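Local coordinates for protein dual function macrocyclase-peptidase POPB (Galerina marginata, PDB 5N4B) that cleaves a toxin precursor peptide after proline residues and joins the ends of the trimmed intermediate into a macrocycle on the way to amanitin, at residues R80-S86 against W98-L104; Y62-A67 against G717-R721; E371-A375 against Y386-K390; Y24-S28 against P630-D634. The protein carries 1 engineered substitution. All coordinates share one frame; numbering follows the deposited sequence.

Interaction 1 (R80-S86 against W98-L104); sequences RNYAKFS and WFYNRGL
Lys84 and Asn101 face each other as a hydrogen-bonded pair in the antiparallel hairpin formed by strands 84-90 and 96-101, the first two strands of a four-stranded sheet in the beta-propeller domain. Both of their backbone bonds are nearly straight: Lys84 N to Asn101 O is 3.0 Å, and Asn101 N to Lys84 O is 2.8 Å. Two residues on, Ser86 binds Phe99 through both its backbone and its side chain. Its N donates to Phe99 O, while its hydroxyl, held between the backbone N and the carbonyl carbon (chi1 73°), takes the N-H of Phe99 with OG 2.9 Å away. The side chain thus does the work of a strand carbonyl.

Where the strands end, the lysine takes over. Its chain folds back at its last two torsions, so that NZ reaches Gly103 O on a lone pair at 3.0 Å and also donates to Tyr82 O. The ammonium lies over the centre of the Tyr82 ring, 3.9 Å above its plane. Leu104 runs across Asn81 at about a right angle, its CD2 packing on Arg80 CB. Behind this layer, Asn101 OD1 accepts from Gly103 N in an Asx turn, which helps hold the glycine whose carbonyl meets the lysine. Lys84 and Arg80 also pack on the bound peptide. A water accepts from Arg80 NE and donates to Gly103 O, both at 2.9 Å.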
# COMPACT_ATOMS: atom_id res chain seq x y z
N ARG A 80 0.22 -15.28 14.36
CA ARG A 80 1.20 -14.88 13.35
C ARG A 80 2.32 -15.90 13.20
O ARG A 80 3.08 -15.83 12.25
CB ARG A 80 1.80 -13.52 13.71
CG ARG A 80 0.83 -12.37 13.62
CD ARG A 80 0.82 -11.69 12.31
NE ARG A 80 2.14 -11.16 11.95
CZ ARG A 80 2.36 -9.93 11.51
NH1 ARG A 80 3.60 -9.58 11.23
NH2 ARG A 80 1.35 -9.08 11.31
N ASN A 81 2.42 -16.86 14.11
CA ASN A 81 3.60 -17.74 14.17
C ASN A 81 3.40 -18.97 13.30
O ASN A 81 3.20 -20.10 13.76
CB ASN A 81 3.85 -18.12 15.62
CG ASN A 81 5.22 -18.74 15.81
OD1 ASN A 81 6.07 -18.65 14.95
ND2 ASN A 81 5.42 -19.34 16.96
N TYR A 82 3.49 -18.71 11.98
CA TYR A 82 3.44 -19.79 10.99
C TYR A 82 4.35 -19.40 9.83
O TYR A 82 4.52 -18.21 9.53
CB TYR A 82 2.02 -20.08 10.46
CG TYR A 82 1.32 -18.91 9.83
CD1 TYR A 82 0.51 -18.07 10.59
CD2 TYR A 82 1.43 -18.65 8.47
CE1 TYR A 82 -0.15 -17.01 10.03
CE2 TYR A 82 0.76 -17.56 7.91
CZ TYR A 82 -0.03 -16.76 8.68
OH TYR A 82 -0.69 -15.72 8.06
N ALA A 83 4.93 -20.40 9.17
CA ALA A 83 5.85 -20.18 8.07
C ALA A 83 5.14 -19.51 6.91
O ALA A 83 3.98 -19.80 6.59
CB ALA A 83 6.38 -21.53 7.60
N LYS A 84 5.83 -18.54 6.30
CA LYS A 84 5.29 -17.78 5.16
C LYS A 84 6.29 -17.79 4.02
O LYS A 84 7.49 -17.88 4.23
CB LYS A 84 4.95 -16.34 5.54
CG LYS A 84 3.79 -16.35 6.54
CD LYS A 84 3.54 -15.01 7.12
CE LYS A 84 4.36 -14.75 8.36
NZ LYS A 84 3.75 -15.39 9.54
N PHE A 85 5.79 -17.70 2.80
CA PHE A 85 6.63 -17.84 1.62
C PHE A 85 5.98 -17.14 0.43
O PHE A 85 4.77 -16.92 0.39
CB PHE A 85 6.89 -19.31 1.25
CG PHE A 85 5.75 -20.20 1.55
CD1 PHE A 85 4.64 -20.23 0.73
CD2 PHE A 85 5.77 -20.93 2.71
CE1 PHE A 85 3.52 -21.06 1.10
CE2 PHE A 85 4.69 -21.75 3.06
CZ PHE A 85 3.59 -21.78 2.25
N SER A 86 6.82 -16.76 -0.51
CA SER A 86 6.39 -16.13 -1.75
C SER A 86 6.32 -17.15 -2.87
O SER A 86 6.76 -18.29 -2.75
CB SER A 86 7.37 -15.02 -2.17
OG SER A 86 8.60 -15.59 -2.67
N TRP A 98 13.03 -17.61 -3.83
CA TRP A 98 11.77 -17.26 -3.20
C TRP A 98 12.06 -16.73 -1.80
O TRP A 98 13.08 -17.05 -1.18
CB TRP A 98 10.82 -18.48 -3.11
CG TRP A 98 11.27 -19.55 -2.20
CD1 TRP A 98 10.87 -19.74 -0.89
CD2 TRP A 98 12.22 -20.60 -2.48
NE1 TRP A 98 11.54 -20.83 -0.35
CE2 TRP A 98 12.37 -21.36 -1.29
CE3 TRP A 98 12.97 -20.94 -3.59
CZ2 TRP A 98 13.20 -22.48 -1.23
CZ3 TRP A 98 13.80 -22.05 -3.51
CH2 TRP A 98 13.92 -22.78 -2.34
N PHE A 99 11.12 -15.95 -1.27
CA PHE A 99 11.21 -15.46 0.11
C PHE A 99 10.54 -16.43 1.06
O PHE A 99 9.52 -17.04 0.77
CB PHE A 99 10.57 -14.07 0.26
CG PHE A 99 11.38 -12.98 -0.36
CD1 PHE A 99 12.42 -12.41 0.34
CD2 PHE A 99 11.08 -12.54 -1.63
CE1 PHE A 99 13.17 -11.40 -0.23
CE2 PHE A 99 11.82 -11.51 -2.18
CZ PHE A 99 12.87 -10.95 -1.47
N TYR A 100 11.16 -16.55 2.23
CA TYR A 100 10.73 -17.47 3.29
C TYR A 100 10.88 -16.79 4.64
O TYR A 100 11.94 -16.22 4.91
CB TYR A 100 11.54 -18.79 3.28
CG TYR A 100 11.25 -19.75 4.42
CD1 TYR A 100 9.99 -20.30 4.58
CD2 TYR A 100 12.20 -20.05 5.34
CE1 TYR A 100 9.71 -21.15 5.62
CE2 TYR A 100 11.93 -20.92 6.39
CZ TYR A 100 10.67 -21.43 6.50
OH TYR A 100 10.45 -22.29 7.57
N ASN A 101 9.83 -16.83 5.46
CA ASN A 101 9.84 -16.33 6.83
C ASN A 101 9.51 -17.51 7.74
O ASN A 101 8.49 -18.17 7.55
CB ASN A 101 8.79 -15.22 6.98
CG ASN A 101 8.97 -14.41 8.23
OD1 ASN A 101 9.05 -14.97 9.33
ND2 ASN A 101 9.05 -13.10 8.09
N ARG A 102 10.37 -17.76 8.72
CA ARG A 102 10.14 -18.85 9.66
C ARG A 102 8.86 -18.67 10.46
O ARG A 102 8.33 -19.67 10.97
CB ARG A 102 11.34 -19.01 10.60
CG ARG A 102 12.60 -19.47 9.89
CD ARG A 102 13.90 -19.21 10.71
NE ARG A 102 13.94 -19.92 11.99
CZ ARG A 102 14.44 -21.14 12.13
NH1 ARG A 102 14.96 -21.82 11.13
NH2 ARG A 102 14.45 -21.68 13.35
N GLY A 103 8.38 -17.44 10.60
CA GLY A 103 7.09 -17.16 11.23
C GLY A 103 6.99 -15.74 11.76
O GLY A 103 6.03 -15.03 11.45
N LEU A 104 7.98 -15.33 12.56
CA LEU A 104 7.97 -14.06 13.26
C LEU A 104 9.18 -13.21 12.93
O LEU A 104 9.48 -12.27 13.66
CB LEU A 104 7.84 -14.27 14.76
CG LEU A 104 6.55 -14.96 15.21
CD1 LEU A 104 6.62 -15.35 16.68
CD2 LEU A 104 5.33 -14.12 14.92
O HOH W 1 4.60 -12.55 11.57
O HOH W 2 6.44 -20.47 12.75

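Interaction 2 (Y62-A67 against G717-R721); sequences YLDQNA and GFIAR
Gln65 O is gripped by two donors: a weak bond from Arg721 NH2 at 3.4 Å, and a water that also accepts from Ala67 N and from Arg721 NH1. This is a helix-to-helix contact, in which the end of helix 46-64 and the turn after it meet helix 705-722 of the alpha/beta-hydrolase domain, although the two are some 650 residues apart in the chain. The guanidinium of Arg721 lies flat against the side-chain amide of Asn66, their planes 10° apart and the two chains running past each other in opposite directions. Asn66 CG sits 3.6 Å above the guanidinium plane, toward its rim. The stack uses the amide's face, so OD1 can still cap the next helix by accepting from Asp68 N. With CG anti to the backbone N (chi1 -178°), the amide is carried straight across to the helix.

Below the polar layer, Phe718 meets two side chains, each at about a right angle. Leu63 comes to the edge of its ring, and Tyr62 CE2 lies 4.0 Å from Phe718 CE1. Leu689, on strand 688-693, touches both aromatic residues. On the other flank a water bridges the segments, accepting from Asn66 ND2 at 2.8 Å and donating to Gly717 O at 2.9 Å.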
# COMPACT_ATOMS: atom_id res chain seq x y z
N TYR A 62 -3.41 4.52 30.40
CA TYR A 62 -4.77 4.03 30.21
C TYR A 62 -4.76 2.57 29.80
O TYR A 62 -5.48 1.75 30.39
CB TYR A 62 -5.51 4.86 29.16
CG TYR A 62 -6.96 4.50 29.06
CD1 TYR A 62 -7.83 4.93 30.00
CD2 TYR A 62 -7.46 3.72 28.04
CE1 TYR A 62 -9.15 4.63 29.97
CE2 TYR A 62 -8.81 3.37 28.03
CZ TYR A 62 -9.63 3.83 29.00
OH TYR A 62 -11.00 3.53 29.01
N LEU A 63 -3.95 2.23 28.81
CA LEU A 63 -3.86 0.85 28.36
C LEU A 63 -3.41 -0.10 29.47
O LEU A 63 -3.85 -1.26 29.51
CB LEU A 63 -2.92 0.78 27.13
CG LEU A 63 -3.44 1.58 25.90
CD1 LEU A 63 -2.27 1.76 24.92
CD2 LEU A 63 -4.63 0.93 25.27
N ASP A 64 -2.52 0.38 30.36
CA ASP A 64 -2.05 -0.43 31.50
C ASP A 64 -3.17 -0.88 32.41
O ASP A 64 -2.99 -1.88 33.13
CB ASP A 64 -1.10 0.40 32.37
CG ASP A 64 0.29 0.60 31.79
OD1 ASP A 64 0.66 -0.12 30.86
OD2 ASP A 64 1.02 1.51 32.32
N GLN A 65 -4.30 -0.19 32.42
CA GLN A 65 -5.47 -0.57 33.22
C GLN A 65 -6.18 -1.81 32.68
O GLN A 65 -6.96 -2.41 33.42
CB GLN A 65 -6.49 0.57 33.28
CG GLN A 65 -5.94 1.88 33.86
CD GLN A 65 -6.96 3.05 33.78
OE1 GLN A 65 -6.57 4.21 33.85
NE2 GLN A 65 -8.26 2.73 33.62
N ASN A 66 -5.90 -2.22 31.46
CA ASN A 66 -6.65 -3.24 30.73
C ASN A 66 -5.80 -4.52 30.69
O ASN A 66 -4.91 -4.65 29.85
CB ASN A 66 -6.95 -2.72 29.34
CG ASN A 66 -7.77 -3.69 28.52
OD1 ASN A 66 -7.96 -4.85 28.93
ND2 ASN A 66 -8.27 -3.23 27.39
N ALA A 67 -6.08 -5.48 31.59
CA ALA A 67 -5.29 -6.71 31.62
C ALA A 67 -5.56 -7.60 30.41
O ALA A 67 -4.76 -8.49 30.11
CB ALA A 67 -5.58 -7.49 32.91
N GLY A 717 -7.27 -4.32 21.74
CA GLY A 717 -7.70 -4.32 23.14
C GLY A 717 -8.39 -3.03 23.54
O GLY A 717 -9.39 -3.05 24.27
N PHE A 718 -7.90 -1.92 23.03
CA PHE A 718 -8.56 -0.63 23.27
C PHE A 718 -9.97 -0.66 22.73
O PHE A 718 -10.92 -0.25 23.39
CB PHE A 718 -7.75 0.50 22.66
CG PHE A 718 -8.40 1.87 22.79
CD1 PHE A 718 -8.12 2.63 23.90
CD2 PHE A 718 -9.23 2.35 21.83
CE1 PHE A 718 -8.70 3.88 24.10
CE2 PHE A 718 -9.82 3.61 21.99
CZ PHE A 718 -9.54 4.36 23.11
N ILE A 719 -10.11 -1.14 21.50
CA ILE A 719 -11.43 -1.22 20.89
C ILE A 719 -12.32 -2.14 21.72
O ILE A 719 -13.47 -1.82 22.00
CB ILE A 719 -11.32 -1.67 19.43
CG1 ILE A 719 -10.80 -0.53 18.54
CG2 ILE A 719 -12.68 -2.16 18.93
CD1 ILE A 719 -10.39 -0.96 17.18
N ALA A 720 -11.82 -3.32 22.09
CA ALA A 720 -12.65 -4.28 22.82
C ALA A 720 -13.16 -3.69 24.12
O ALA A 720 -14.36 -3.80 24.45
CB ALA A 720 -11.89 -5.57 23.10
N ARG A 721 -12.29 -3.04 24.88
CA ARG A 721 -12.72 -2.44 26.15
C ARG A 721 -13.71 -1.30 25.90
O ARG A 721 -14.73 -1.20 26.59
CB ARG A 721 -11.52 -1.95 26.94
CG ARG A 721 -11.97 -1.21 28.18
CD ARG A 721 -11.02 -1.28 29.32
NE ARG A 721 -10.97 -2.63 29.86
CZ ARG A 721 -10.42 -2.91 31.03
NH1 ARG A 721 -10.38 -4.17 31.47
NH2 ARG A 721 -9.89 -1.92 31.74
O HOH W 3 -8.37 -5.29 33.18
O HOH W 4 -9.60 -5.31 26.00

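Interaction 3 (E371-A375 against Y386-K390); sequences EYFVA and YLYSK
Leu387 pushes its CD1 methyl into the hollow between Tyr372 and Val374, two alternate residues on the same side of the opposing strand. The methyl lies 4.0 Å from Tyr372 CB and 4.1 Å from Val374 CG2. It gets there because the leucine CG stands anti to the backbone N (chi1 -180°), which brings CD1 to the partner strand. On the other side of the sheet the roles reverse. Ala375, with just a methyl to offer, makes a dip into which the Tyr388 ring leans, CE1 3.8 Å from Ala375 CB. Next to it Phe373 and Tyr388 press their CB atoms together at 4.1 Å. The Phe373 ring heads toward the open end of the hairpin, where Ser389 O lies in its plane at the edge.

The frame for this packing is an antiparallel hairpin, strands 372-379 and 382-388, the two inner strands of a four-stranded blade of the beta-propeller. Phe373 with Tyr388 and Ala375 with Tyr386 are hydrogen-bonded pairs; Val374 and Leu387 form the non-hydrogen-bonded pair between them. The bond from Tyr388 N to Phe373 O is 2.8 Å. Strand 361-368 covers Phe373 and Val374 from one flank, and strand 394-398 lies against Leu387 from the other.

Past the strands, Glu371 and Lys390 pack through their chains, with OE2 3.5 Å from Lys390 CD. Their charged ends stay beyond salt-bridge distance, Glu371 OE2 being 4.5 Å from Lys390 NZ, and a water links these two atoms. Another water runs from Glu371 OE2 to Lys390 N and sits over the centre of the Tyr372 ring.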
# COMPACT_ATOMS: atom_id res chain seq x y z
N GLU A 371 3.48 -15.52 -26.05
CA GLU A 371 2.38 -15.08 -26.91
C GLU A 371 1.02 -15.04 -26.24
O GLU A 371 0.06 -14.57 -26.87
CB GLU A 371 2.31 -15.96 -28.17
CG GLU A 371 1.96 -17.37 -27.95
CD GLU A 371 1.74 -18.11 -29.29
OE1 GLU A 371 2.70 -18.14 -30.09
OE2 GLU A 371 0.61 -18.59 -29.53
N TYR A 372 0.88 -15.58 -25.04
CA TYR A 372 -0.38 -15.64 -24.33
C TYR A 372 -0.48 -14.46 -23.38
O TYR A 372 0.50 -13.79 -23.04
CB TYR A 372 -0.54 -16.93 -23.54
CG TYR A 372 -0.63 -18.20 -24.33
CD1 TYR A 372 0.49 -18.77 -24.87
CD2 TYR A 372 -1.85 -18.79 -24.54
CE1 TYR A 372 0.38 -19.97 -25.62
CE2 TYR A 372 -1.98 -19.97 -25.26
CZ TYR A 372 -0.85 -20.55 -25.81
OH TYR A 372 -0.93 -21.74 -26.54
N PHE A 373 -1.69 -14.20 -22.92
CA PHE A 373 -1.92 -13.15 -21.94
C PHE A 373 -2.72 -13.72 -20.79
O PHE A 373 -3.67 -14.45 -21.00
CB PHE A 373 -2.63 -11.94 -22.55
CG PHE A 373 -1.86 -11.29 -23.64
CD1 PHE A 373 -0.95 -10.30 -23.33
CD2 PHE A 373 -1.99 -11.70 -24.93
CE1 PHE A 373 -0.20 -9.68 -24.31
CE2 PHE A 373 -1.24 -11.07 -25.92
CZ PHE A 373 -0.37 -10.09 -25.63
N VAL A 374 -2.33 -13.37 -19.57
CA VAL A 374 -3.06 -13.73 -18.35
C VAL A 374 -3.64 -12.43 -17.82
O VAL A 374 -2.93 -11.43 -17.71
CB VAL A 374 -2.16 -14.42 -17.32
CG1 VAL A 374 -2.96 -14.93 -16.14
CG2 VAL A 374 -1.35 -15.56 -17.96
N ALA A 375 -4.96 -12.42 -17.54
CA ALA A 375 -5.68 -11.22 -17.14
C ALA A 375 -6.39 -11.48 -15.83
O ALA A 375 -6.97 -12.54 -15.63
CB ALA A 375 -6.75 -10.87 -18.18
N TYR A 386 -8.11 -15.15 -16.06
CA TYR A 386 -8.37 -15.70 -17.39
C TYR A 386 -7.08 -15.81 -18.19
O TYR A 386 -6.22 -14.95 -18.10
CB TYR A 386 -9.38 -14.84 -18.19
CG TYR A 386 -10.73 -14.76 -17.52
CD1 TYR A 386 -10.99 -13.78 -16.59
CD2 TYR A 386 -11.70 -15.68 -17.76
CE1 TYR A 386 -12.21 -13.72 -15.95
CE2 TYR A 386 -12.92 -15.61 -17.17
CZ TYR A 386 -13.17 -14.65 -16.24
OH TYR A 386 -14.40 -14.64 -15.60
N LEU A 387 -7.03 -16.83 -19.05
CA LEU A 387 -5.98 -17.01 -20.04
C LEU A 387 -6.53 -16.62 -21.40
O LEU A 387 -7.63 -17.06 -21.76
CB LEU A 387 -5.51 -18.47 -20.03
CG LEU A 387 -4.41 -18.78 -21.00
CD1 LEU A 387 -3.10 -18.09 -20.63
CD2 LEU A 387 -4.21 -20.31 -21.01
N TYR A 388 -5.78 -15.83 -22.12
CA TYR A 388 -6.10 -15.37 -23.48
C TYR A 388 -5.02 -15.81 -24.46
O TYR A 388 -3.83 -15.86 -24.13
CB TYR A 388 -6.13 -13.85 -23.55
CG TYR A 388 -7.37 -13.22 -22.96
CD1 TYR A 388 -7.52 -13.08 -21.58
CD2 TYR A 388 -8.38 -12.78 -23.77
CE1 TYR A 388 -8.67 -12.55 -21.05
CE2 TYR A 388 -9.55 -12.20 -23.23
CZ TYR A 388 -9.65 -12.09 -21.87
OH TYR A 388 -10.81 -11.54 -21.36
N SER A 389 -5.43 -16.11 -25.68
CA SER A 389 -4.51 -16.42 -26.75
C SER A 389 -3.93 -15.17 -27.38
O SER A 389 -4.36 -14.05 -27.13
CB SER A 389 -5.24 -17.21 -27.83
OG SER A 389 -6.12 -16.35 -28.59
N LYS A 390 -2.97 -15.40 -28.29
CA LYS A 390 -2.37 -14.31 -29.04
C LYS A 390 -3.40 -13.59 -29.90
O LYS A 390 -3.18 -12.43 -30.23
CB LYS A 390 -1.25 -14.90 -29.93
CG LYS A 390 -1.72 -15.82 -31.06
CD LYS A 390 -0.55 -16.29 -31.96
CE LYS A 390 -1.07 -17.05 -33.16
NZ LYS A 390 0.07 -17.66 -33.87
O HOH W 5 -1.66 -18.02 -28.20
O HOH W 6 2.61 -18.32 -32.49
O HOH W 7 0.56 -19.93 -31.95

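Interaction 4 (Y24-S28 against P630-D634); sequences YQSAS and PEEFD
Strand 24-26 runs almost perpendicular to helix 630-634, their axes at 88° and 6.6 Å apart at closest approach, and Ala27 N donates to Pro630 O at 3.2 Å from well above the carbonyl plane. Beside that bond, Pro630 CA makes a CA-H...O contact with Gln25 O.

Asp634 carries most of the polar contact. Its OD2 accepts from Ser28 N at 2.9 Å, using the syn lone pair. OD1 takes the hydroxyl of Ser26, whose OG, anti to its own backbone N (chi1 162°), is placed beside the carboxylate; the modelled separation is very short, and its exact value is best treated as doubtful. Ser26 OG also accepts from Lys29 N, so the aspartate and the serine together tie down the turn after the strand.

The strand belongs to the two-stranded antiparallel hairpin 21-26 and 30-35, near the N-terminus, and the helix to the alpha/beta-hydrolase domain; the end of strand 21-26 lies across the first turn of that helix.

Phe633 packs along the strand. Its CE2 presses on Tyr24 CB at 3.3 Å, while Ser26 CB lies beside CD1 at 3.9 Å. The Tyr24 and Phe633 rings are near parallel, 22° between planes, but slid so far apart that they barely overlap, centroids 5.3 Å apart. Tyr637 stacks on Phe633, and Leu609 touches both Phe633 and Tyr24.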
# COMPACT_ATOMS: atom_id res chain seq x y z
N TYR A 24 -7.49 32.70 4.50
CA TYR A 24 -7.78 32.03 3.24
C TYR A 24 -8.80 32.84 2.46
O TYR A 24 -9.53 33.67 3.01
CB TYR A 24 -8.35 30.61 3.51
CG TYR A 24 -7.35 29.69 4.16
CD1 TYR A 24 -7.17 29.69 5.52
CD2 TYR A 24 -6.58 28.82 3.40
CE1 TYR A 24 -6.24 28.86 6.12
CE2 TYR A 24 -5.66 27.97 3.98
CZ TYR A 24 -5.48 28.01 5.33
OH TYR A 24 -4.56 27.17 5.88
N GLN A 25 -8.81 32.62 1.16
CA GLN A 25 -9.82 33.19 0.27
C GLN A 25 -10.88 32.15 -0.07
O GLN A 25 -10.56 31.06 -0.56
CB GLN A 25 -9.20 33.71 -1.02
CG GLN A 25 -8.12 34.75 -0.84
CD GLN A 25 -8.60 35.95 -0.02
OE1 GLN A 25 -7.86 36.46 0.84
NE2 GLN A 25 -9.84 36.39 -0.25
N SER A 26 -12.15 32.50 0.19
CA SER A 26 -13.32 31.70 -0.13
C SER A 26 -14.09 32.33 -1.28
O SER A 26 -14.32 33.54 -1.30
CB SER A 26 -14.24 31.67 1.09
OG SER A 26 -15.54 31.29 0.79
N ALA A 27 -14.52 31.52 -2.24
CA ALA A 27 -15.30 32.10 -3.32
C ALA A 27 -16.61 32.66 -2.80
O ALA A 27 -17.03 33.76 -3.21
CB ALA A 27 -15.51 31.09 -4.43
N SER A 28 -17.26 31.95 -1.88
CA SER A 28 -18.57 32.39 -1.39
C SER A 28 -18.48 33.44 -0.29
O SER A 28 -19.38 34.28 -0.19
CB SER A 28 -19.41 31.23 -0.90
OG SER A 28 -18.77 30.56 0.16
N PRO A 630 -9.96 29.59 -4.30
CA PRO A 630 -11.17 29.92 -3.52
C PRO A 630 -12.36 29.00 -3.68
O PRO A 630 -13.08 28.73 -2.69
CB PRO A 630 -11.49 31.36 -3.99
CG PRO A 630 -10.14 31.93 -4.34
CD PRO A 630 -9.36 30.78 -4.93
N GLU A 631 -12.61 28.53 -4.91
CA GLU A 631 -13.72 27.62 -5.15
C GLU A 631 -13.50 26.26 -4.48
O GLU A 631 -14.46 25.54 -4.17
CB GLU A 631 -13.90 27.45 -6.67
CG GLU A 631 -14.36 28.70 -7.42
CD GLU A 631 -13.29 29.80 -7.56
OE1 GLU A 631 -12.06 29.50 -7.58
OE2 GLU A 631 -13.70 30.99 -7.67
N GLU A 632 -12.24 25.88 -4.32
CA GLU A 632 -11.92 24.57 -3.78
C GLU A 632 -11.84 24.62 -2.26
O GLU A 632 -12.36 23.72 -1.57
CB GLU A 632 -10.65 24.07 -4.46
CG GLU A 632 -10.83 23.95 -6.00
CD GLU A 632 -9.66 23.42 -6.77
OE1 GLU A 632 -8.67 22.96 -6.18
OE2 GLU A 632 -9.75 23.45 -8.04
N PHE A 633 -11.26 25.71 -1.72
CA PHE A 633 -11.38 26.00 -0.30
C PHE A 633 -12.82 25.79 0.18
O PHE A 633 -13.08 25.24 1.25
CB PHE A 633 -10.91 27.43 0.01
CG PHE A 633 -11.07 27.81 1.44
CD1 PHE A 633 -12.26 28.38 1.89
CD2 PHE A 633 -10.07 27.57 2.38
CE1 PHE A 633 -12.42 28.72 3.20
CE2 PHE A 633 -10.27 27.92 3.73
CZ PHE A 633 -11.42 28.46 4.11
N ASP A 634 -13.79 26.22 -0.61
CA ASP A 634 -15.18 26.19 -0.16
C ASP A 634 -15.73 24.78 0.06
O ASP A 634 -16.66 24.61 0.85
CB ASP A 634 -16.08 26.97 -1.09
CG ASP A 634 -15.96 28.46 -0.89
OD1 ASP A 634 -15.32 28.97 0.06
OD2 ASP A 634 -16.55 29.15 -1.74

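Interactions 1 and 3 are hairpin pairings in two separate four-stranded sheets of the beta-propeller, their centres 31 Å apart, with interaction 1 earlier in the chain. Interactions 2 and 4 are long-range closures, each joining the N-terminal part of the chain to the alpha/beta-hydrolase domain; their segments alternate in sequence, 24-28, 62-67, 630-634, 717-721, and their centres lie 43 Å apart. Both propeller hairpins therefore fall within the stretch these two contacts enclose. Interactions 2 and 3 sit on opposite sides of the chain's centre, 52 Å between centres, as do 1 and 4. The residues before the propeller thus pack against the hydrolase domain at two distant points, tying the chain's beginning to its C-terminal domain.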